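Local coordinates for protein C-C motif chemokine 1 (Homo sapiens, PDB 4OIJ) that acts as a secreted chemokine that attracts monocytes but not neutrophils and binds the receptor CCR8, at residues 38-43 against 57-62. Sequence-based numbering, arbitrary orientation.
With SO4 (sulfate ion), chain F; SO4 (sulfate ion), chain M; SO4 (sulfate ion), chain L; SO4 (sulfate ion), chain K.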
# COMPACT_ATOMS: atom_id res chain seq x y z
N GLU A 38 13.87 5.46 4.72
CA GLU A 38 14.88 5.36 3.65
C GLU A 38 14.65 4.22 2.66
O GLU A 38 15.57 3.80 1.97
CB GLU A 38 16.32 5.32 4.21
CG GLU A 38 17.08 6.62 4.05
CD GLU A 38 17.66 6.93 2.68
OE1 GLU A 38 17.53 6.08 1.77
OE2 GLU A 38 18.30 7.99 2.54
N GLY A 39 13.41 3.74 2.59
CA GLY A 39 13.03 2.67 1.68
C GLY A 39 12.50 3.21 0.38
O GLY A 39 12.02 4.35 0.31
N LEU A 40 12.58 2.38 -0.66
CA LEU A 40 12.12 2.62 -2.02
C LEU A 40 11.30 1.38 -2.41
O LEU A 40 11.72 0.26 -2.11
CB LEU A 40 13.38 2.64 -2.94
CG LEU A 40 13.44 3.66 -4.04
CD1 LEU A 40 14.02 4.96 -3.53
CD2 LEU A 40 14.32 3.17 -5.16
N ILE A 41 10.19 1.56 -3.13
CA ILE A 41 9.46 0.39 -3.62
C ILE A 41 9.74 0.23 -5.13
O ILE A 41 9.57 1.19 -5.89
CB ILE A 41 7.94 0.50 -3.34
CG1 ILE A 41 7.65 0.78 -1.85
CG2 ILE A 41 7.17 -0.73 -3.88
CD1 ILE A 41 6.27 1.59 -1.67
N PHE A 42 10.18 -0.96 -5.56
CA PHE A 42 10.31 -1.24 -6.97
C PHE A 42 9.09 -2.07 -7.37
O PHE A 42 8.77 -3.06 -6.70
CB PHE A 42 11.58 -2.05 -7.27
CG PHE A 42 12.87 -1.30 -7.07
CD1 PHE A 42 13.15 -0.16 -7.83
CD2 PHE A 42 13.85 -1.80 -6.22
CE1 PHE A 42 14.38 0.49 -7.70
CE2 PHE A 42 15.09 -1.15 -6.10
CZ PHE A 42 15.34 -0.01 -6.83
N LYS A 43 8.42 -1.68 -8.46
CA LYS A 43 7.29 -2.43 -9.01
C LYS A 43 7.90 -3.41 -9.96
O LYS A 43 8.66 -3.02 -10.83
CB LYS A 43 6.29 -1.52 -9.73
CG LYS A 43 5.04 -2.26 -10.22
CD LYS A 43 4.13 -1.42 -11.12
CE LYS A 43 2.77 -2.07 -11.25
NZ LYS A 43 2.83 -3.38 -11.94
N GLY A 57 23.92 0.87 -2.40
CA GLY A 57 24.45 1.22 -3.72
C GLY A 57 23.62 0.90 -4.94
O GLY A 57 23.28 1.81 -5.69
N TRP A 58 23.30 -0.40 -5.16
CA TRP A 58 22.55 -0.88 -6.34
C TRP A 58 21.15 -0.28 -6.50
O TRP A 58 20.73 -0.03 -7.63
CB TRP A 58 22.49 -2.42 -6.38
CG TRP A 58 21.70 -3.09 -5.29
CD1 TRP A 58 22.19 -3.63 -4.13
CD2 TRP A 58 20.28 -3.38 -5.29
NE1 TRP A 58 21.16 -4.18 -3.39
CE2 TRP A 58 19.99 -4.07 -4.09
CE3 TRP A 58 19.24 -3.17 -6.23
CZ2 TRP A 58 18.70 -4.54 -3.80
CZ3 TRP A 58 17.96 -3.62 -5.93
CH2 TRP A 58 17.69 -4.28 -4.72
N VAL A 59 20.46 -0.05 -5.37
CA VAL A 59 19.12 0.54 -5.32
C VAL A 59 19.13 1.95 -5.93
O VAL A 59 18.23 2.29 -6.69
CB VAL A 59 18.57 0.53 -3.87
CG1 VAL A 59 17.19 1.19 -3.80
CG2 VAL A 59 18.54 -0.88 -3.31
N GLN A 60 20.15 2.75 -5.57
CA GLN A 60 20.37 4.13 -6.03
C GLN A 60 20.59 4.17 -7.54
O GLN A 60 20.00 5.01 -8.22
CB GLN A 60 21.59 4.75 -5.30
CG GLN A 60 21.38 4.97 -3.81
CD GLN A 60 22.62 5.43 -3.08
OE1 GLN A 60 23.76 5.02 -3.38
NE2 GLN A 60 22.42 6.27 -2.07
N ARG A 61 21.45 3.27 -8.06
CA ARG A 61 21.77 3.17 -9.49
C ARG A 61 20.57 2.68 -10.30
O ARG A 61 20.39 3.13 -11.42
CB ARG A 61 23.01 2.30 -9.75
CG ARG A 61 24.20 2.66 -8.86
CD ARG A 61 25.49 2.01 -9.29
NE ARG A 61 25.48 0.55 -9.19
CZ ARG A 61 25.80 -0.14 -8.10
NH1 ARG A 61 26.09 0.49 -6.96
NH2 ARG A 61 25.83 -1.46 -8.13
N HIS A 62 19.76 1.76 -9.73
CA HIS A 62 18.54 1.24 -10.35
C HIS A 62 17.50 2.38 -10.45
O HIS A 62 16.88 2.55 -11.50
CB HIS A 62 17.96 0.07 -9.51
CG HIS A 62 18.59 -1.27 -9.75
ND1 HIS A 62 19.89 -1.40 -10.20
CD2 HIS A 62 18.08 -2.51 -9.53
CE1 HIS A 62 20.12 -2.71 -10.28
NE2 HIS A 62 19.07 -3.41 -9.88
S SO4 F . 26.22 -2.74 -4.64
O1 SO4 F . 26.84 -1.78 -5.56
O2 SO4 F . 25.28 -2.04 -3.76
O3 SO4 F . 25.55 -3.83 -5.40
O4 SO4 F . 27.30 -3.37 -3.81
S SO4 M . 24.40 -1.86 -11.48
O1 SO4 M . 24.77 -2.61 -10.26
O2 SO4 M . 24.46 -0.43 -11.21
O3 SO4 M . 25.33 -2.19 -12.58
O4 SO4 M . 23.03 -2.24 -11.92
S SO4 L . 13.74 8.92 3.41
O1 SO4 L . 15.10 9.15 2.91
O2 SO4 L . 13.79 8.35 4.77
O3 SO4 L . 13.03 10.20 3.45
O4 SO4 L . 13.03 8.01 2.50
S SO4 K . 26.63 0.44 -0.52
O1 SO4 K . 27.79 0.40 0.39
O2 SO4 K . 26.14 1.82 -0.62
O3 SO4 K . 27.03 -0.04 -1.84
O4 SO4 K . 25.58 -0.43 -0.00
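In the chemokine fold a C-terminal helix lies across one face of a three-stranded antiparallel sheet, and here helix 57-62 crosses the middle strand, 39-43, at 56°. L40 and F42, alternate residues of that strand, both point at the helix. F42 carries most of the contact: its CG stands anti to the carbonyl carbon (chi1 -69°), carrying in a flat ring broad enough to span V59, W58 and H62. Its tip atom CZ lies 3.7 Å from CG1 of V59 and equally 3.7 Å from CB of H62, while the backbone O of V59 meets the ring edge in plane. On the flank, F42 CE2 comes 3.8 Å from CZ3 of W58, whose long indole reaches across; the side chains cross obliquely, their ring planes about 26° apart. An alanine here would lack this ring and would probably loosen the helix on the sheet. Branched V59 suits the junction, since its CG1, anti to the backbone N, also meets CD2 of L40's forked end at 3.7 Å. Its other methyl, CG2, sits 3.4 Å above the centre of the W58 ring, which probably helps hold the indole beside F42. Behind these, W58 CE3 lies over the rim of H62's imidazole face, and H62 CD2 at the indole edge; H62 joins an apolar CB to an NE2 hydrogen-bonded to the carbonyl of I20. At the helix start, W58 N donates to O2 of a sulfate (chain F), probably from the crystallisation liquor, at 2.9 Å.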